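PDB 5XNR: AlyQ from Persicobacter sp. CCB-QB2, which probably degrades alginate through its alginate lyase domain, to which a carbohydrate-binding module of family CBM32 is joined in the same chain. Local coordinates for residues K239-Q244 / V383-F388; L299-E304 / Y318-K323. All blocks are in the same frame, centred on the assembly; numbering follows the deposited sequence.

Contact 1: K239-Q244 / V383-F388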
loop_
_atom_site.group_PDB
_atom_site.type_symbol
_atom_site.label_atom_id
_atom_site.label_comp_id
_atom_site.label_asym_id
_atom_site.label_seq_id
_atom_site.Cartn_x
_atom_site.Cartn_y
_atom_site.Cartn_z
ATOM N N LYS A 239 0.740 11.476 1.651
ATOM C CA LYS A 239 0.996 10.189 0.996
ATOM C C LYS A 239 0.074 9.145 1.608
ATOM O O LYS A 239 0.189 8.858 2.791
ATOM C CB LYS A 239 2.440 9.708 1.186
ATOM C CG LYS A 239 2.729 8.301 0.664
ATOM C CD LYS A 239 4.135 7.790 0.957
ATOM C CE LYS A 239 5.075 7.867 -0.224
ATOM N NZ LYS A 239 6.448 7.429 0.141
ATOM N N GLN A 240 -0.787 8.555 0.788
ATOM C CA GLN A 240 -1.855 7.714 1.295
ATOM C C GLN A 240 -2.339 6.731 0.228
ATOM O O GLN A 240 -2.043 6.881 -0.960
ATOM C CB GLN A 240 -3.045 8.585 1.675
ATOM C CG GLN A 240 -3.719 9.293 0.500
ATOM C CD GLN A 240 -4.747 10.300 0.970
ATOM O OE1 GLN A 240 -5.017 10.445 2.157
ATOM N NE2 GLN A 240 -5.312 11.032 0.035
ATOM N N ALA A 241 -3.109 5.745 0.665
ATOM C CA ALA A 241 -3.861 4.904 -0.268
ATOM C C ALA A 241 -5.298 4.801 0.229
ATOM O O ALA A 241 -5.550 4.736 1.432
ATOM C CB ALA A 241 -3.229 3.543 -0.391
ATOM N N ILE A 242 -6.239 4.863 -0.695
ATOM C CA ILE A 242 -7.597 4.574 -0.324
ATOM C C ILE A 242 -7.759 3.081 -0.544
ATOM O O ILE A 242 -7.565 2.618 -1.673
ATOM C CB ILE A 242 -8.611 5.385 -1.145
ATOM C CG1 ILE A 242 -8.409 6.895 -1.000
ATOM C CG2 ILE A 242 -10.016 4.949 -0.779
ATOM C CD1 ILE A 242 -9.063 7.712 -2.107
ATOM N N THR A 243 -8.082 2.365 0.524
ATOM C CA THR A 243 -8.015 0.907 0.506
ATOM C C THR A 243 -9.402 0.257 0.505
ATOM O O THR A 243 -9.508 -0.921 0.181
ATOM C CB THR A 243 -7.225 0.397 1.715
ATOM O OG1 THR A 243 -7.690 1.105 2.865
ATOM C CG2 THR A 243 -5.738 0.588 1.540
ATOM N N GLN A 244 -10.457 0.955 0.885
ATOM C CA GLN A 244 -11.782 0.307 0.887
ATOM C C GLN A 244 -12.873 1.359 0.717
ATOM O O GLN A 244 -12.724 2.463 1.209
ATOM C CB GLN A 244 -12.007 -0.467 2.187
ATOM C CG GLN A 244 -13.231 -1.387 2.179
ATOM C CD GLN A 244 -12.939 -2.731 1.553
ATOM O OE1 GLN A 244 -12.759 -2.849 0.344
ATOM N NE2 GLN A 244 -12.879 -3.758 2.378
ATOM N N VAL A 383 -5.342 4.826 4.215
ATOM C CA VAL A 383 -4.076 4.517 4.846
ATOM C C VAL A 383 -3.118 5.663 4.516
ATOM O O VAL A 383 -2.837 5.889 3.334
ATOM C CB VAL A 383 -3.492 3.171 4.352
ATOM C CG1 VAL A 383 -2.286 2.772 5.177
ATOM C CG2 VAL A 383 -4.504 2.030 4.354
ATOM N N VAL A 384 -2.604 6.326 5.553
ATOM C CA VAL A 384 -1.750 7.512 5.398
ATOM C C VAL A 384 -0.322 7.185 5.847
ATOM O O VAL A 384 -0.079 6.931 7.017
ATOM C CB VAL A 384 -2.294 8.714 6.188
ATOM C CG1 VAL A 384 -1.341 9.880 6.101
ATOM C CG2 VAL A 384 -3.669 9.124 5.712
ATOM N N TYR A 385 0.615 7.227 4.901
ATOM C CA TYR A 385 1.983 6.884 5.171
ATOM C C TYR A 385 2.714 8.122 5.702
ATOM O O TYR A 385 3.540 8.002 6.604
ATOM C CB TYR A 385 2.621 6.288 3.912
ATOM C CG TYR A 385 2.017 4.974 3.488
ATOM C CD1 TYR A 385 0.879 4.921 2.700
ATOM C CD2 TYR A 385 2.546 3.767 3.923
ATOM C CE1 TYR A 385 0.299 3.709 2.355
ATOM C CE2 TYR A 385 1.979 2.548 3.580
ATOM C CZ TYR A 385 0.858 2.520 2.780
ATOM O OH TYR A 385 0.290 1.327 2.436
ATOM N N ASP A 386 2.412 9.308 5.156
ATOM C CA ASP A 386 3.116 10.527 5.532
ATOM C C ASP A 386 2.281 11.754 5.183
ATOM O O ASP A 386 1.431 11.713 4.339
ATOM C CB ASP A 386 4.450 10.596 4.798
ATOM C CG ASP A 386 5.451 11.594 5.354
ATOM O OD1 ASP A 386 5.472 11.811 6.583
ATOM O OD2 ASP A 386 6.232 12.112 4.546
ATOM N N TYR A 387 2.551 12.863 5.826
ATOM C CA TYR A 387 1.825 14.075 5.521
ATOM C C TYR A 387 2.557 15.270 6.143
ATOM O O TYR A 387 3.335 15.076 7.079
ATOM C CB TYR A 387 0.400 14.007 6.072
ATOM C CG TYR A 387 0.370 14.066 7.572
ATOM C CD1 TYR A 387 0.520 12.921 8.330
ATOM C CD2 TYR A 387 0.282 15.279 8.239
ATOM C CE1 TYR A 387 0.539 12.983 9.716
ATOM C CE2 TYR A 387 0.306 15.356 9.625
ATOM C CZ TYR A 387 0.430 14.199 10.370
ATOM O OH TYR A 387 0.412 14.246 11.734
ATOM N N PHE A 388 2.299 16.485 5.639
ATOM C CA PHE A 388 2.743 17.704 6.340
ATOM C C PHE A 388 1.877 18.870 5.879
ATOM O O PHE A 388 1.212 18.774 4.851
ATOM C CB PHE A 388 4.240 18.000 6.129
ATOM C CG PHE A 388 4.678 18.299 4.711
ATOM C CD1 PHE A 388 4.432 19.541 4.126
ATOM C CD2 PHE A 388 5.385 17.352 3.974
ATOM C CE1 PHE A 388 4.831 19.802 2.824
ATOM C CE2 PHE A 388 5.797 17.620 2.677
ATOM C CZ PHE A 388 5.510 18.838 2.099
#
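Val383 and Thr243 meet through their methyl groups, CG2 to CG2, at 3.4 Å, closer than carbons usually pack, the two side chains crossing at about a right angle. With CG1 anti to the backbone N (chi1 -171°), CG2 of Val383 lies beside that N, turned to Thr243. Beside this pair Ala241 and Val383 exchange two backbone hydrogen bonds, and the buried side chain of Gln240 leaves by the other face, lying against Val384 with OE1 4.0 Å from CG2. That oxygen has no polar partner in the model, whereas NE2 is bonded to His303.

Toward the other end, at the partly exposed Lys239 and the exposed Asp386, the contact opens to solvent. Lys239 lays its CD 3.6 Å from CB of Tyr385, then bends and leads off to a salt bridge with Glu143; its NZ stays 6.4 Å from OD2 of Asp386. The backbone is still held here: Lys239 O takes both Tyr385 N (2.7 Å) and the longer Asp386 N (3.3 Å), and it lies in the plane of the Tyr385 ring, at the ring's edge. Two residues facing one is the classic beta bulge, here interrupting antiparallel neighbours within a sheet of the concanavalin-like alginate lyase domain.

Contact 2: L299-E304 / Y318-K323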
loop_
_atom_site.group_PDB
_atom_site.type_symbol
_atom_site.label_atom_id
_atom_site.label_comp_id
_atom_site.label_asym_id
_atom_site.label_seq_id
_atom_site.Cartn_x
_atom_site.Cartn_y
_atom_site.Cartn_z
ATOM N N LEU A 299 -8.112 0.401 -5.858
ATOM C CA LEU A 299 -8.031 0.444 -4.417
ATOM C C LEU A 299 -6.683 -0.105 -3.955
ATOM O O LEU A 299 -6.288 -1.149 -4.393
ATOM C CB LEU A 299 -9.161 -0.384 -3.822
ATOM C CG LEU A 299 -10.550 0.220 -3.982
ATOM C CD1 LEU A 299 -11.587 -0.682 -3.331
ATOM C CD2 LEU A 299 -10.592 1.620 -3.387
ATOM N N GLY A 300 -6.016 0.644 -3.071
ATOM C CA GLY A 300 -4.758 0.220 -2.446
ATOM C C GLY A 300 -3.528 0.765 -3.158
ATOM O O GLY A 300 -2.397 0.432 -2.780
ATOM N N THR A 301 -3.737 1.603 -4.182
ATOM C CA THR A 301 -2.645 2.239 -4.883
ATOM C C THR A 301 -2.204 3.430 -4.027
ATOM O O THR A 301 -3.000 4.306 -3.722
ATOM C CB THR A 301 -3.027 2.611 -6.330
ATOM O OG1 THR A 301 -3.471 1.429 -7.004
ATOM C CG2 THR A 301 -1.880 3.221 -7.111
ATOM N N VAL A 302 -0.939 3.412 -3.630
ATOM C CA VAL A 302 -0.378 4.460 -2.803
ATOM C C VAL A 302 -0.142 5.670 -3.695
ATOM O O VAL A 302 0.504 5.519 -4.740
ATOM C CB VAL A 302 0.941 4.027 -2.156
ATOM C CG1 VAL A 302 1.574 5.137 -1.345
ATOM C CG2 VAL A 302 0.750 2.793 -1.308
ATOM N N HIS A 303 -0.685 6.824 -3.303
ATOM C CA HIS A 303 -0.446 8.037 -4.079
ATOM C C HIS A 303 0.082 9.145 -3.175
ATOM O O HIS A 303 0.157 8.963 -1.966
ATOM C CB HIS A 303 -1.688 8.496 -4.831
ATOM C CG HIS A 303 -2.839 8.886 -3.969
ATOM N ND1 HIS A 303 -3.935 8.079 -3.806
ATOM C CD2 HIS A 303 -3.101 10.013 -3.273
ATOM C CE1 HIS A 303 -4.821 8.685 -3.047
ATOM N NE2 HIS A 303 -4.337 9.872 -2.706
ATOM N N GLU A 304 0.470 10.251 -3.813
ATOM C CA GLU A 304 0.823 11.502 -3.131
ATOM C C GLU A 304 -0.014 12.637 -3.728
ATOM O O GLU A 304 -0.250 12.678 -4.934
ATOM C CB GLU A 304 2.306 11.843 -3.299
ATOM C CG GLU A 304 3.265 10.809 -2.735
ATOM C CD GLU A 304 4.697 11.085 -3.134
ATOM O OE1 GLU A 304 5.092 10.629 -4.223
ATOM O OE2 GLU A 304 5.397 11.803 -2.366
ATOM N N TYR A 318 -0.469 15.558 -8.078
ATOM C CA TYR A 318 -0.815 14.152 -7.858
ATOM C C TYR A 318 0.293 13.266 -8.432
ATOM O O TYR A 318 0.786 13.542 -9.504
ATOM C CB TYR A 318 -2.148 13.792 -8.520
ATOM C CG TYR A 318 -2.592 12.379 -8.242
ATOM C CD1 TYR A 318 -3.270 12.066 -7.074
ATOM C CD2 TYR A 318 -2.301 11.346 -9.121
ATOM C CE1 TYR A 318 -3.663 10.770 -6.796
ATOM C CE2 TYR A 318 -2.697 10.044 -8.859
ATOM C CZ TYR A 318 -3.379 9.758 -7.691
ATOM O OH TYR A 318 -3.759 8.484 -7.402
ATOM N N SER A 319 0.654 12.188 -7.743
ATOM C CA SER A 319 1.626 11.267 -8.341
ATOM C C SER A 319 1.472 9.858 -7.779
ATOM O O SER A 319 1.178 9.681 -6.610
ATOM C CB SER A 319 3.021 11.721 -8.125
ATOM O OG SER A 319 3.910 10.750 -8.657
ATOM N N GLU A 320 1.740 8.875 -8.627
ATOM C CA GLU A 320 1.743 7.478 -8.192
ATOM C C GLU A 320 3.168 6.907 -8.320
ATOM O O GLU A 320 3.343 5.729 -8.148
ATOM C CB GLU A 320 0.684 6.685 -8.966
ATOM C CG GLU A 320 -0.748 6.932 -8.485
ATOM C CD GLU A 320 -1.835 6.281 -9.338
ATOM O OE1 GLU A 320 -1.473 5.462 -10.197
ATOM O OE2 GLU A 320 -3.039 6.608 -9.159
ATOM N N ASP A 321 4.182 7.758 -8.529
ATOM C CA ASP A 321 5.540 7.297 -8.856
ATOM C C ASP A 321 6.425 7.347 -7.606
ATOM O O ASP A 321 7.562 6.878 -7.640
ATOM C CB ASP A 321 6.142 8.071 -10.045
ATOM C CG ASP A 321 6.559 9.518 -9.775
ATOM O OD1 ASP A 321 6.410 9.978 -8.620
ATOM O OD2 ASP A 321 7.027 10.190 -10.734
ATOM N N GLY A 322 5.930 7.924 -6.516
ATOM C CA GLY A 322 6.669 7.920 -5.222
ATOM C C GLY A 322 7.572 9.136 -5.038
ATOM O O GLY A 322 8.226 9.263 -3.999
ATOM N N LYS A 323 7.566 10.072 -5.981
ATOM C CA LYS A 323 8.611 11.103 -6.010
ATOM C C LYS A 323 8.071 12.522 -5.802
ATOM O O LYS A 323 8.831 13.475 -5.922
ATOM C CB LYS A 323 9.343 11.008 -7.349
ATOM C CG LYS A 323 9.910 9.621 -7.629
ATOM C CD LYS A 323 11.283 9.638 -8.289
ATOM C CE LYS A 323 11.234 9.858 -9.787
ATOM N NZ LYS A 323 11.415 8.579 -10.515
HETATM O O HOH W 1 2.008 3.753 -6.182
HETATM O O HOH W 2 3.584 8.858 -5.415
#
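A beta hairpin, strands 302-310 and 313-319, is joined here near its open end, where the second strand gives way to a turn leading into helix 324-330. Glu304 and Ser319 form an antiparallel hydrogen-bonded pair, Glu304 N giving to Ser319 O at 2.9 Å and Ser319 N to Glu304 O at 3.0 Å.

On one face the Tyr318 ring reaches across to His303. Its CE1 sits 3.4 Å above the imidazole plane, toward the rim, the two rings being inclined at 36°, while OH comes 3.3 Å from His303 CB. With CG anti to the backbone N (chi1 -176°), the ring is carried over the imidazole, and OH donates to Glu320 OE2 on its anti lone pair (2.7 Å). A leucine in place of Tyr318 would probably uncover that imidazole face and leave Glu320 OE2 without its hydroxyl donor. On the Glu320 side, Thr301 CG2 rests 3.8 Å from the carboxylate carbon CD of Glu320.

On the face shared by Glu304 and Ser319, the extended Glu304 chain places OE1 over the turn, where a water links it to Gly322 N. Asp321 shapes this turn: OD1 accepts from Lys323 N, an Asx turn, and from Ser319 OG at 2.6 Å, the two donors arriving from opposite faces of the carboxylate.

The Glu304 carboxylate also accepts from Leu324 N and Ala325 N at the start of helix 324-330 and is hydrogen-bonded to the hydroxyl of Tyr237 in strand 233-244, while Met271 of strand 269-274 lies against both His303 and Tyr318.

How the contacts relate
Following the chain, strand 233-244 supplies residues 239-244, but their partner in contact 1 comes only 139 residues later, in strand 379-392, so that contact closes a long loop late in the domain. Contact 2 is nested inside this loop: 299-304 and 318-323, 14 residues apart, take in the open end of a local hairpin and the turns beside it. The two illustrate how one antiparallel sheet can combine distant and local pairings. Strand 233-244 is the common neighbour, with strand 379-392 along one edge and strand 302-310 along the other. There Gln240 O and His303 N lie 2.7 Å apart, a probable hydrogen bond, so three consecutive strand pairings run from 379-392 through to 313-319.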